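Local coordinates for protein protelomerase (Agrobacterium tumefaciens, PDB 4F43) that generates and protects the hairpin DNA ends of linear chromosomes, probably by cutting telomere DNA and rejoining its strands as closed hairpins, at residues L31-F36 against R76-E81; Q47-L52 against L90-G95; T151-Y156 against N181-T186; E199-T204 against A288-H293. The protein carries 1 engineered substitution. All blocks are in the same frame, centred on the assembly; numbering follows the deposited sequence.

Starting from the N terminus of this chain, a fragment of the longer protein, contact 1 closes a mostly helical loop from helix 28-40 to helix 65-82. Contact 2 opens inside that loop, at helix 46-59, and closes beyond it at helix 89-92, so the two cross along the chain. They touch in space: Arg76 reaches the carbonyls of Leu90 and Ala93. Contacts 3 and 4 follow in series, both within the telomere resolvase catalytic domain. Contact 3 closes a loop that holds most of the antiparallel sheet; contact 4 closes a long, mostly helical loop, tying edge strand 198-201 to the end of helix 283-291. Arg153 joins these two through the carbonyl of Ile290.

Contact 1: residues L31-F36 against R76-E81; sequences LRIADF and RNAIRE. With nucleotides of chain B.
Ile33 and Ala78 mark the near approach of two helical segments, their CA atoms 7.6 Å apart, and at Phe36 and Ile79 the CA separation has grown to 9.2 Å. No backbone or side-chain hydrogen bond crosses between 31-36 and 76-81; the join is purely apolar and buried. At the close point the branch methyl does the touching: Ile33 CG2 meets Ala78 CB at 3.7 Å. With CG1 set beside its own backbone N (chi1 -63°), Ile33 turns CG2 anti to that nitrogen and out toward the alanine methyl. Further along, Ile79 sends its CD1 to the edge of the Phe36 ring, near the ring plane, with CE2 as the nearest ring atom at 4.2 Å. Away from this interface, helix 65-82 faces the DNA. Arg76, its chain bent at chi3 (62°), holds the edge of its guanidinium to a phosphate, NE donating to OP1 of DT20 of chain B at 3.0 Å. Asn77 takes the next phosphate, ND2 to OP2 of DA21 of chain B at 3.1 Å. Arg76 NH1 is bonded to the carbonyls of Leu90 and Ala93, which should help fix the guanidinium at the phosphate. Around these apolar pairs, Tyr75 packs edge-to-face with Phe36, helix 46-59 brings Leu52 and Glu56 against the same ring, and helix 89-92 lays Met89 on both Phe36 and Ile79.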
# COMPACT_ATOMS: atom_id res chain seq x y z
N LEU A 31 4.72 18.10 16.56
CA LEU A 31 5.27 18.93 17.63
C LEU A 31 5.52 18.12 18.89
O LEU A 31 6.56 18.29 19.54
CB LEU A 31 4.32 20.10 17.93
CG LEU A 31 4.28 21.22 16.90
CD1 LEU A 31 3.29 22.30 17.32
CD2 LEU A 31 5.66 21.81 16.68
N ARG A 32 4.59 17.24 19.24
CA ARG A 32 4.74 16.40 20.42
C ARG A 32 5.92 15.44 20.26
O ARG A 32 6.64 15.17 21.21
CB ARG A 32 3.46 15.63 20.72
CG ARG A 32 2.29 16.52 21.11
CD ARG A 32 1.32 15.79 22.02
NE ARG A 32 1.95 15.41 23.28
CZ ARG A 32 1.98 16.19 24.36
NH1 ARG A 32 1.42 17.40 24.33
NH2 ARG A 32 2.58 15.78 25.46
N ILE A 33 6.09 14.93 19.04
CA ILE A 33 7.22 14.05 18.74
C ILE A 33 8.54 14.81 18.82
O ILE A 33 9.53 14.32 19.36
CB ILE A 33 7.08 13.42 17.34
CG1 ILE A 33 5.83 12.54 17.27
CG2 ILE A 33 8.31 12.60 16.98
CD1 ILE A 33 5.59 11.91 15.92
N ALA A 34 8.54 16.03 18.29
CA ALA A 34 9.72 16.88 18.33
C ALA A 34 10.13 17.20 19.77
O ALA A 34 11.31 17.11 20.12
CB ALA A 34 9.48 18.17 17.55
N ASP A 35 9.16 17.56 20.59
CA ASP A 35 9.40 17.86 21.99
C ASP A 35 9.81 16.60 22.75
O ASP A 35 10.54 16.67 23.74
CB ASP A 35 8.16 18.48 22.64
CG ASP A 35 7.72 19.76 21.96
OD1 ASP A 35 8.57 20.40 21.31
OD2 ASP A 35 6.53 20.12 22.08
N PHE A 36 9.33 15.46 22.28
CA PHE A 36 9.68 14.17 22.86
C PHE A 36 11.17 13.89 22.65
O PHE A 36 11.92 13.67 23.61
CB PHE A 36 8.85 13.07 22.21
CG PHE A 36 8.89 11.77 22.94
CD1 PHE A 36 8.14 11.59 24.10
CD2 PHE A 36 9.65 10.71 22.48
CE1 PHE A 36 8.17 10.39 24.78
CE2 PHE A 36 9.68 9.51 23.16
CZ PHE A 36 8.93 9.35 24.31
N ARG A 76 8.53 5.63 17.36
CA ARG A 76 9.63 4.67 17.29
C ARG A 76 10.58 4.96 16.13
O ARG A 76 11.80 4.90 16.29
CB ARG A 76 9.09 3.24 17.20
CG ARG A 76 8.36 2.78 18.45
CD ARG A 76 7.87 1.35 18.30
NE ARG A 76 8.97 0.42 18.10
CZ ARG A 76 9.68 -0.11 19.09
NH1 ARG A 76 9.40 0.21 20.35
NH2 ARG A 76 10.68 -0.95 18.83
N ASN A 77 10.02 5.27 14.97
CA ASN A 77 10.83 5.65 13.82
C ASN A 77 11.62 6.93 14.07
O ASN A 77 12.78 7.05 13.66
CB ASN A 77 9.97 5.79 12.56
CG ASN A 77 9.53 4.46 12.00
OD1 ASN A 77 10.23 3.45 12.15
ND2 ASN A 77 8.37 4.44 11.36
N ALA A 78 10.99 7.87 14.77
CA ALA A 78 11.66 9.11 15.14
C ALA A 78 12.84 8.84 16.06
O ALA A 78 13.91 9.44 15.92
CB ALA A 78 10.68 10.07 15.80
N ILE A 79 12.65 7.93 17.01
CA ILE A 79 13.71 7.54 17.93
C ILE A 79 14.86 6.86 17.18
O ILE A 79 16.03 7.15 17.43
CB ILE A 79 13.19 6.60 19.04
CG1 ILE A 79 12.10 7.29 19.86
CG2 ILE A 79 14.33 6.15 19.94
CD1 ILE A 79 11.46 6.40 20.90
N ARG A 80 14.51 5.95 16.27
CA ARG A 80 15.51 5.26 15.47
C ARG A 80 16.31 6.25 14.62
O ARG A 80 17.52 6.08 14.43
CB ARG A 80 14.86 4.22 14.56
CG ARG A 80 14.27 3.03 15.29
CD ARG A 80 13.73 2.01 14.30
NE ARG A 80 13.12 0.86 14.97
CZ ARG A 80 13.75 -0.26 15.28
NH1 ARG A 80 13.11 -1.25 15.88
NH2 ARG A 80 15.04 -0.40 14.98
N GLU A 81 15.64 7.28 14.13
CA GLU A 81 16.30 8.29 13.30
C GLU A 81 17.21 9.18 14.13
O GLU A 81 18.32 9.51 13.71
CB GLU A 81 15.26 9.14 12.57
CG GLU A 81 15.86 10.20 11.65
CD GLU A 81 14.81 11.10 11.04
OE1 GLU A 81 15.14 11.84 10.09
OE2 GLU A 81 13.65 11.07 11.51
P DT B 20 7.00 -0.38 14.83
OP1 DT B 20 8.30 0.26 15.13
OP2 DT B 20 5.74 0.32 15.17
O5' DT B 20 6.98 -0.74 13.27
C5' DT B 20 8.10 -1.39 12.68
C4' DT B 20 7.94 -1.47 11.17
O4' DT B 20 6.77 -2.27 10.85
C3' DT B 20 7.75 -0.13 10.46
O3' DT B 20 8.45 -0.12 9.23
C2' DT B 20 6.24 -0.06 10.25
C1' DT B 20 5.89 -1.53 10.03
N1 DT B 20 4.50 -1.84 10.43
C2 DT B 20 3.66 -2.45 9.52
O2 DT B 20 4.00 -2.75 8.39
N3 DT B 20 2.40 -2.69 9.99
C4 DT B 20 1.90 -2.40 11.25
O4 DT B 20 0.74 -2.67 11.57
C5 DT B 20 2.83 -1.77 12.14
C7 DT B 20 2.43 -1.40 13.53
C6 DT B 20 4.07 -1.52 11.70
P DA B 21 8.46 1.20 8.31
OP1 DA B 21 9.80 1.30 7.67
OP2 DA B 21 7.96 2.33 9.13
O5' DA B 21 7.38 0.89 7.18
C5' DA B 21 7.65 -0.08 6.17
C4' DA B 21 6.51 -0.20 5.19
O4' DA B 21 5.29 -0.52 5.90
C3' DA B 21 6.18 1.06 4.38
O3' DA B 21 5.63 0.69 3.12
C2' DA B 21 5.12 1.72 5.25
C1' DA B 21 4.32 0.48 5.63
N9 DA B 21 3.48 0.63 6.81
C8 DA B 21 3.81 1.20 8.01
N7 DA B 21 2.83 1.18 8.89
C5 DA B 21 1.79 0.54 8.21
C6 DA B 21 0.47 0.19 8.57
N6 DA B 21 -0.09 0.44 9.76
N1 DA B 21 -0.27 -0.43 7.64
C2 DA B 21 0.25 -0.70 6.44
N3 DA B 21 1.47 -0.43 5.99
C4 DA B 21 2.19 0.20 6.93

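Contact 2: residues Q47-L52 against L90-G95; sequences QDMQAL and LKIATG. With nucleotides of chain B.
Gln50 reaches Ile92 by a folded route: CG leaves on the side away from the backbone N (chi1 -172°) and the chain bends at chi2 (71°), which carries the amide over to the isoleucine. Ile92 meets it with CG2, the methyl anti to its own nitrogen, while CG1 runs on to present CD1 to Met49. The result is one isoleucine packed against two neighbouring residues of helix 46-59, with the CA atoms of Gln50 and Ile92 6.4 Å apart. Gln50 OE1 lies 3.2 Å from Ile92 CG2, a close carbon-oxygen approach and no hydrogen bond; the amide nitrogen NE2 is bonded instead to Asp54, one turn on. Met49 crosses Ile92 at about a right angle, and it is the base of the side chain that touches, CB to CD1 at 3.7 Å, while the extended thioether leads away. Trp53 of the same helix also packs on Ile92. Just past Ile92 an inverse gamma turn centred on Ala93 redirects the chain, and Thr94 OG1 comes within 3.3 Å of OP2 of DA19 of chain B. A short, weakly formed helical turn on helix 46-59, followed by a loop at a DNA phosphate, is consistent with an N-terminal DNA-contacting region.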
# COMPACT_ATOMS: atom_id res chain seq x y z
N GLN A 47 14.01 5.47 34.31
CA GLN A 47 12.77 5.77 35.01
C GLN A 47 12.12 7.02 34.43
O GLN A 47 10.90 7.10 34.30
CB GLN A 47 13.03 5.96 36.50
CG GLN A 47 13.82 4.84 37.15
CD GLN A 47 14.05 5.07 38.63
OE1 GLN A 47 13.13 5.41 39.37
NE2 GLN A 47 15.30 4.91 39.07
N ASP A 48 12.96 7.99 34.08
CA ASP A 48 12.47 9.23 33.49
C ASP A 48 12.06 9.02 32.04
O ASP A 48 11.15 9.69 31.55
CB ASP A 48 13.53 10.33 33.60
CG ASP A 48 13.79 10.76 35.03
OD1 ASP A 48 14.73 10.22 35.65
OD2 ASP A 48 13.05 11.63 35.53
N MET A 49 12.73 8.10 31.36
CA MET A 49 12.31 7.69 30.03
C MET A 49 10.91 7.11 30.13
O MET A 49 10.01 7.47 29.37
CB MET A 49 13.26 6.63 29.47
CG MET A 49 14.69 7.08 29.28
SD MET A 49 15.71 5.78 28.56
CE MET A 49 17.30 6.58 28.50
N GLN A 50 10.74 6.21 31.09
CA GLN A 50 9.46 5.55 31.32
C GLN A 50 8.37 6.56 31.66
O GLN A 50 7.23 6.41 31.24
CB GLN A 50 9.58 4.51 32.44
CG GLN A 50 8.35 3.63 32.60
CD GLN A 50 8.19 2.65 31.46
OE1 GLN A 50 9.15 2.00 31.04
NE2 GLN A 50 6.97 2.52 30.96
N ALA A 51 8.72 7.58 32.44
CA ALA A 51 7.77 8.62 32.81
C ALA A 51 7.36 9.44 31.59
O ALA A 51 6.18 9.74 31.39
CB ALA A 51 8.35 9.51 33.89
N LEU A 52 8.35 9.81 30.79
CA LEU A 52 8.13 10.58 29.57
C LEU A 52 7.19 9.83 28.64
O LEU A 52 6.21 10.39 28.13
CB LEU A 52 9.47 10.85 28.87
CG LEU A 52 9.51 11.88 27.74
CD1 LEU A 52 9.12 13.26 28.26
CD2 LEU A 52 10.89 11.91 27.10
N LEU A 90 13.57 2.28 22.94
CA LEU A 90 12.92 1.40 21.98
C LEU A 90 12.26 0.21 22.67
O LEU A 90 11.33 -0.39 22.14
CB LEU A 90 13.92 0.91 20.94
CG LEU A 90 14.50 1.99 20.02
CD1 LEU A 90 15.58 1.41 19.12
CD2 LEU A 90 13.40 2.62 19.19
N LYS A 91 12.76 -0.13 23.86
CA LYS A 91 12.19 -1.22 24.64
C LYS A 91 11.12 -0.66 25.57
O LYS A 91 10.33 -1.40 26.16
CB LYS A 91 13.27 -1.93 25.45
CG LYS A 91 14.55 -2.20 24.68
CD LYS A 91 14.28 -2.97 23.40
CE LYS A 91 15.53 -3.04 22.53
NZ LYS A 91 15.26 -3.69 21.22
N ILE A 92 11.11 0.67 25.70
CA ILE A 92 10.14 1.35 26.54
C ILE A 92 9.00 1.91 25.70
O ILE A 92 7.83 1.72 26.02
CB ILE A 92 10.80 2.50 27.33
CG1 ILE A 92 11.89 1.96 28.24
CG2 ILE A 92 9.76 3.26 28.13
CD1 ILE A 92 12.63 3.03 29.02
N ALA A 93 9.36 2.60 24.62
CA ALA A 93 8.37 3.21 23.74
C ALA A 93 7.74 2.19 22.80
O ALA A 93 7.99 2.19 21.60
CB ALA A 93 9.00 4.35 22.94
N THR A 94 6.92 1.31 23.37
CA THR A 94 6.20 0.33 22.58
C THR A 94 4.77 0.18 23.09
O THR A 94 4.46 0.60 24.21
CB THR A 94 6.90 -1.05 22.59
OG1 THR A 94 6.24 -1.93 21.68
CG2 THR A 94 6.87 -1.64 23.99
N GLY A 95 3.91 -0.41 22.27
CA GLY A 95 2.52 -0.57 22.64
C GLY A 95 2.28 -1.70 23.61
O GLY A 95 3.07 -2.64 23.71
P DA B 19 6.59 -4.81 19.91
OP1 DA B 19 7.84 -4.04 19.74
OP2 DA B 19 6.14 -5.19 21.27
O5' DA B 19 5.40 -4.02 19.20
C5' DA B 19 5.67 -2.99 18.25
C4' DA B 19 5.84 -3.54 16.84
O4' DA B 19 4.77 -4.44 16.50
C3' DA B 19 5.75 -2.50 15.73
O3' DA B 19 6.98 -1.81 15.55
C2' DA B 19 5.42 -3.35 14.50
C1' DA B 19 4.85 -4.64 15.10
N9 DA B 19 3.53 -4.98 14.56
C8 DA B 19 2.34 -5.04 15.22
N7 DA B 19 1.33 -5.38 14.46
C5 DA B 19 1.90 -5.56 13.21
C6 DA B 19 1.36 -5.94 11.96
N6 DA B 19 0.06 -6.21 11.75
N1 DA B 19 2.21 -6.02 10.92
C2 DA B 19 3.50 -5.75 11.11
N3 DA B 19 4.12 -5.40 12.24
C4 DA B 19 3.25 -5.32 13.26

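Contact 3: residues T151-Y156 against N181-T186; sequences TGRAPY and NGQAKT. Engineered in segment 151-156: Ala154 (natural residue Arg). With nucleotides of chain B.
Tyr156 and Ala184 make the apolar part of this contact: the alanine methyl CB stands at the edge of the tyrosine ring, 4.3 Å from CD2. The polar neighbours do not bond across the segments. Arg153 NH2 and Gln183 OE1 are 4.3 Å apart, and each side chain has its main partner elsewhere, Arg153 NH1 at the carbonyl of Ile290 and Gln183 NE2 probably at that of Leu291, in a rather short bond. Arg153 curls back on its own segment, NE donating to Thr151 O at 3.2 Å; the carbonyl oxygen lies in the guanidinium plane, but the donor sits 46° above the carbonyl plane. NH1 adds a weak bond to the same oxygen. The third group is hydrogen bonds to DNA. Tyr156 N, at the start of helix 155-161, donates to OP1 of DT23 of chain B at 2.7 Å, next to the engineered Ala154. Lys185 N holds OP1 of DT22 of chain B at 2.9 Å, and its NZ forks to O5' (2.8 Å) and O4' (3.2 Å) of DT14 of chain B. Main-chain N-H groups thus hold two successive phosphates; since NZ also bonds an adenine N3, the chemistry is mainly, not wholly, backbone recognition.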
# COMPACT_ATOMS: atom_id res chain seq x y z
N THR A 151 -2.17 -3.89 -14.75
CA THR A 151 -1.02 -4.65 -14.26
C THR A 151 -1.15 -5.03 -12.79
O THR A 151 -0.45 -5.93 -12.31
CB THR A 151 0.32 -3.89 -14.49
OG1 THR A 151 1.41 -4.83 -14.46
CG2 THR A 151 0.53 -2.84 -13.42
N GLY A 152 -2.04 -4.35 -12.08
CA GLY A 152 -2.37 -4.73 -10.71
C GLY A 152 -1.41 -4.27 -9.63
O GLY A 152 -1.55 -4.66 -8.48
N ARG A 153 -0.44 -3.45 -10.00
CA ARG A 153 0.50 -2.92 -9.01
C ARG A 153 -0.16 -1.85 -8.14
O ARG A 153 -1.15 -1.24 -8.54
CB ARG A 153 1.76 -2.37 -9.69
CG ARG A 153 2.54 -3.38 -10.51
CD ARG A 153 2.78 -4.67 -9.74
NE ARG A 153 1.87 -5.74 -10.15
CZ ARG A 153 1.85 -6.95 -9.61
NH1 ARG A 153 0.99 -7.86 -10.04
NH2 ARG A 153 2.69 -7.25 -8.63
N ALA A 154 0.39 -1.64 -6.95
CA ALA A 154 -0.13 -0.65 -6.02
C ALA A 154 0.15 0.76 -6.51
O ALA A 154 1.11 0.98 -7.25
CB ALA A 154 0.48 -0.87 -4.64
N PRO A 155 -0.71 1.73 -6.12
CA PRO A 155 -0.55 3.14 -6.49
C PRO A 155 0.85 3.69 -6.23
O PRO A 155 1.38 4.41 -7.07
CB PRO A 155 -1.56 3.84 -5.59
CG PRO A 155 -2.65 2.83 -5.42
CD PRO A 155 -1.96 1.50 -5.38
N TYR A 156 1.45 3.34 -5.10
CA TYR A 156 2.80 3.79 -4.78
C TYR A 156 3.79 3.22 -5.79
O TYR A 156 4.62 3.94 -6.34
CB TYR A 156 3.18 3.40 -3.36
CG TYR A 156 4.50 3.97 -2.89
CD1 TYR A 156 4.65 5.34 -2.70
CD2 TYR A 156 5.59 3.15 -2.64
CE1 TYR A 156 5.85 5.87 -2.27
CE2 TYR A 156 6.79 3.67 -2.21
CZ TYR A 156 6.92 5.03 -2.03
OH TYR A 156 8.12 5.55 -1.60
N ASN A 181 9.35 -4.39 -11.24
CA ASN A 181 10.33 -4.03 -10.22
C ASN A 181 10.13 -2.57 -9.81
O ASN A 181 9.99 -1.70 -10.66
CB ASN A 181 11.75 -4.22 -10.76
CG ASN A 181 12.77 -4.41 -9.65
OD1 ASN A 181 12.51 -5.07 -8.65
ND2 ASN A 181 13.95 -3.82 -9.83
N GLY A 182 10.09 -2.30 -8.51
CA GLY A 182 10.19 -3.32 -7.48
C GLY A 182 9.05 -3.25 -6.48
O GLY A 182 8.34 -2.25 -6.40
N GLN A 183 8.89 -4.32 -5.72
CA GLN A 183 7.80 -4.44 -4.76
C GLN A 183 7.93 -3.42 -3.62
O GLN A 183 9.03 -2.97 -3.30
CB GLN A 183 7.76 -5.86 -4.19
CG GLN A 183 6.53 -6.20 -3.35
CD GLN A 183 5.31 -6.55 -4.20
OE1 GLN A 183 5.18 -6.11 -5.34
NE2 GLN A 183 4.42 -7.34 -3.63
N ALA A 184 6.80 -3.07 -3.02
CA ALA A 184 6.78 -2.20 -1.85
C ALA A 184 6.42 -2.99 -0.60
O ALA A 184 6.04 -4.16 -0.69
CB ALA A 184 5.80 -1.06 -2.06
N LYS A 185 6.56 -2.35 0.56
CA LYS A 185 6.22 -2.96 1.85
C LYS A 185 7.03 -4.21 2.19
O LYS A 185 6.65 -4.98 3.07
CB LYS A 185 4.73 -3.28 1.93
CG LYS A 185 3.81 -2.08 1.73
CD LYS A 185 2.35 -2.49 1.91
CE LYS A 185 2.12 -3.11 3.28
NZ LYS A 185 0.75 -3.66 3.42
N THR A 186 8.15 -4.40 1.49
CA THR A 186 8.97 -5.60 1.69
C THR A 186 9.79 -5.52 2.97
O THR A 186 10.08 -6.54 3.58
CB THR A 186 9.92 -5.83 0.50
OG1 THR A 186 10.85 -4.74 0.40
CG2 THR A 186 9.14 -5.96 -0.80
P DT B 23 0.14 3.01 -1.59
OP1 DT B 23 0.09 2.44 -2.96
OP2 DT B 23 0.62 4.39 -1.38
O5' DT B 23 -1.31 2.89 -0.94
C5' DT B 23 -2.04 1.67 -1.04
C4' DT B 23 -3.35 1.76 -0.26
O4' DT B 23 -3.06 2.11 1.12
C3' DT B 23 -4.34 2.81 -0.76
O3' DT B 23 -5.66 2.28 -0.73
C2' DT B 23 -4.18 3.95 0.24
C1' DT B 23 -3.95 3.14 1.51
N1 DT B 23 -3.35 3.92 2.63
C2 DT B 23 -4.10 4.09 3.77
O2 DT B 23 -5.23 3.64 3.91
N3 DT B 23 -3.49 4.81 4.76
C4 DT B 23 -2.23 5.36 4.73
O4 DT B 23 -1.77 6.00 5.68
C5 DT B 23 -1.49 5.15 3.51
C7 DT B 23 -0.11 5.71 3.35
C6 DT B 23 -2.08 4.45 2.53
P DT B 22 6.26 1.27 1.77
OP1 DT B 22 7.31 0.34 1.31
OP2 DT B 22 6.59 2.70 1.99
O5' DT B 22 5.04 1.21 0.73
C5' DT B 22 4.02 2.22 0.73
C4' DT B 22 2.66 1.63 1.08
O4' DT B 22 2.52 1.58 2.52
C3' DT B 22 1.46 2.44 0.61
O3' DT B 22 1.04 2.03 -0.69
C2' DT B 22 0.39 2.12 1.65
C1' DT B 22 1.14 1.50 2.82
N1 DT B 22 0.87 2.17 4.12
C2 DT B 22 -0.36 1.99 4.72
O2 DT B 22 -1.25 1.30 4.24
N3 DT B 22 -0.52 2.65 5.91
C4 DT B 22 0.40 3.46 6.55
O4 DT B 22 0.14 4.00 7.63
C5 DT B 22 1.66 3.61 5.87
C7 DT B 22 2.74 4.46 6.47
C6 DT B 22 1.83 2.97 4.71
O5' DT B 14 0.52 -5.86 1.67
C5' DT B 14 1.26 -7.07 1.69
C4' DT B 14 2.46 -6.95 2.61
O4' DT B 14 2.02 -6.54 3.93
C3' DT B 14 3.25 -8.25 2.81
O3' DT B 14 4.62 -8.03 2.54
C2' DT B 14 3.01 -8.63 4.27
C1' DT B 14 2.70 -7.29 4.91
N1 DT B 14 1.82 -7.39 6.11
C2 DT B 14 2.24 -6.84 7.29
O2 DT B 14 3.31 -6.27 7.42
N3 DT B 14 1.36 -6.98 8.33
C4 DT B 14 0.13 -7.60 8.31
O4 DT B 14 -0.58 -7.67 9.31
C5 DT B 14 -0.25 -8.15 7.03
C7 DT B 14 -1.57 -8.85 6.88
C6 DT B 14 0.60 -8.02 6.01

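Contact 4: residues E199-T204 against A288-H293; sequences EIPVLT and AAILGH. With nucleotides of chain B.
Ile290 lays its CG2 methyl against the ring of Pro201, 3.7 Å from CD and 3.9 Å from CG, the two side chains crossing at about a right angle. The isoleucine rotamer accounts for this: CG1 is tucked between the backbone N and the carbonyl carbon (chi1 64°), leaving CG2 beside the nitrogen, where it meets the edge of the proline formed by CD and CG. Alongside, the strand's Ile200 CG2 comes to 3.7 Å from Ile290 O, the carbonyl that also accepts from Arg153, so the methyl packs on an oxygen whose hydrogen-bonding is already served. The chains approach most nearly here, with the CA atoms of Ile200 and Ile290 5.5 Å apart, and no hydrogen bond links them. Beyond Leu291 the helix stops at Gly292, whose phi is positive (67°), and His293 N turns back to Ala288 O at 3.3 Å. The turn carries the chain on toward the DNA, where His293 CA lies 3.6 Å from OP2 of DC15 of chain B. In the fold, Ile200 and Pro201 belong to strand 198-201, an outermost strand of the antiparallel sheet, with Ile200 backbone-bonded to Ile178 of strand 177-180. Tyr268 of helix 263-276 packs on Ile200 and takes the carbonyl of Pro201, Ala272 backs the proline, and Thr151 from helix 140-151 adjoins Ile200, so the end of helix 283-291 rests on a sheet edge flanked by two further helices.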
# COMPACT_ATOMS: atom_id res chain seq x y z
N GLU A 199 8.01 -12.08 -12.99
CA GLU A 199 7.02 -12.02 -14.07
C GLU A 199 5.59 -11.97 -13.53
O GLU A 199 5.22 -12.75 -12.66
CB GLU A 199 7.20 -13.23 -15.00
CG GLU A 199 6.43 -13.14 -16.30
CD GLU A 199 6.74 -14.28 -17.25
OE1 GLU A 199 7.39 -14.04 -18.28
OE2 GLU A 199 6.34 -15.43 -16.95
N ILE A 200 4.81 -11.05 -14.07
CA ILE A 200 3.41 -10.88 -13.68
C ILE A 200 2.49 -10.88 -14.89
O ILE A 200 2.89 -10.45 -15.98
CB ILE A 200 3.20 -9.57 -12.89
CG1 ILE A 200 3.68 -8.37 -13.71
CG2 ILE A 200 3.92 -9.63 -11.56
CD1 ILE A 200 3.38 -7.03 -13.06
N PRO A 201 1.25 -11.36 -14.73
CA PRO A 201 0.28 -11.34 -15.82
C PRO A 201 -0.32 -9.95 -16.01
O PRO A 201 -0.32 -9.14 -15.08
CB PRO A 201 -0.80 -12.31 -15.34
CG PRO A 201 -0.73 -12.23 -13.86
CD PRO A 201 0.73 -12.05 -13.54
N VAL A 202 -0.82 -9.68 -17.21
CA VAL A 202 -1.52 -8.43 -17.50
C VAL A 202 -2.86 -8.71 -18.17
O VAL A 202 -3.05 -9.76 -18.79
CB VAL A 202 -0.67 -7.50 -18.39
CG1 VAL A 202 0.47 -6.90 -17.59
CG2 VAL A 202 -0.14 -8.25 -19.60
N LEU A 203 -3.79 -7.77 -18.04
CA LEU A 203 -5.16 -7.98 -18.50
C LEU A 203 -5.42 -7.36 -19.88
O LEU A 203 -6.55 -7.32 -20.35
CB LEU A 203 -6.15 -7.45 -17.47
CG LEU A 203 -5.96 -8.06 -16.07
CD1 LEU A 203 -7.01 -7.56 -15.10
CD2 LEU A 203 -5.98 -9.58 -16.15
N THR A 204 -4.35 -6.88 -20.51
CA THR A 204 -4.40 -6.45 -21.90
C THR A 204 -3.02 -6.68 -22.51
O THR A 204 -2.07 -6.97 -21.78
CB THR A 204 -4.80 -4.96 -22.03
OG1 THR A 204 -5.09 -4.66 -23.40
CG2 THR A 204 -3.68 -4.06 -21.54
N ALA A 288 -0.26 -15.29 -4.13
CA ALA A 288 1.04 -14.99 -3.54
C ALA A 288 2.11 -14.81 -4.62
O ALA A 288 3.03 -14.01 -4.46
CB ALA A 288 1.44 -16.08 -2.57
N ALA A 289 1.97 -15.56 -5.71
CA ALA A 289 2.95 -15.52 -6.79
C ALA A 289 2.86 -14.22 -7.59
O ALA A 289 3.88 -13.57 -7.85
CB ALA A 289 2.77 -16.71 -7.71
N ILE A 290 1.65 -13.84 -7.97
CA ILE A 290 1.44 -12.67 -8.82
C ILE A 290 1.48 -11.36 -8.04
O ILE A 290 1.78 -10.31 -8.61
CB ILE A 290 0.12 -12.78 -9.59
CG1 ILE A 290 -1.06 -12.78 -8.62
CG2 ILE A 290 0.13 -14.02 -10.47
CD1 ILE A 290 -2.36 -13.29 -9.22
N LEU A 291 1.18 -11.41 -6.75
CA LEU A 291 1.18 -10.21 -5.92
C LEU A 291 2.54 -9.97 -5.27
O LEU A 291 2.80 -8.90 -4.72
CB LEU A 291 0.09 -10.29 -4.85
CG LEU A 291 -1.36 -10.31 -5.35
CD1 LEU A 291 -2.32 -10.49 -4.18
CD2 LEU A 291 -1.68 -9.05 -6.12
N GLY A 292 3.41 -10.97 -5.34
CA GLY A 292 4.76 -10.85 -4.80
C GLY A 292 4.77 -10.73 -3.29
O GLY A 292 4.84 -9.63 -2.74
N HIS A 293 4.69 -11.87 -2.60
CA HIS A 293 4.66 -11.88 -1.15
C HIS A 293 5.91 -12.54 -0.56
O HIS A 293 6.78 -13.00 -1.29
CB HIS A 293 3.41 -12.61 -0.64
CG HIS A 293 2.14 -11.85 -0.85
ND1 HIS A 293 0.90 -12.45 -0.80
CD2 HIS A 293 1.92 -10.55 -1.11
CE1 HIS A 293 -0.03 -11.55 -1.02
NE2 HIS A 293 0.56 -10.38 -1.21
P DC B 15 5.60 -9.27 2.24
OP1 DC B 15 6.49 -8.89 1.12
OP2 DC B 15 4.77 -10.49 2.15
O5' DC B 15 6.48 -9.38 3.58
C5' DC B 15 7.35 -8.30 3.93
C4' DC B 15 7.78 -8.38 5.39
O4' DC B 15 6.62 -8.25 6.25
C3' DC B 15 8.47 -9.68 5.81
O3' DC B 15 9.53 -9.38 6.72
C2' DC B 15 7.35 -10.43 6.51
C1' DC B 15 6.71 -9.26 7.24
N1 DC B 15 5.36 -9.54 7.78
C2 DC B 15 4.99 -8.97 9.00
O2 DC B 15 5.79 -8.23 9.59
N3 DC B 15 3.75 -9.23 9.50
C4 DC B 15 2.92 -10.03 8.83
N4 DC B 15 1.71 -10.26 9.35
C5 DC B 15 3.29 -10.62 7.58
C6 DC B 15 4.51 -10.36 7.10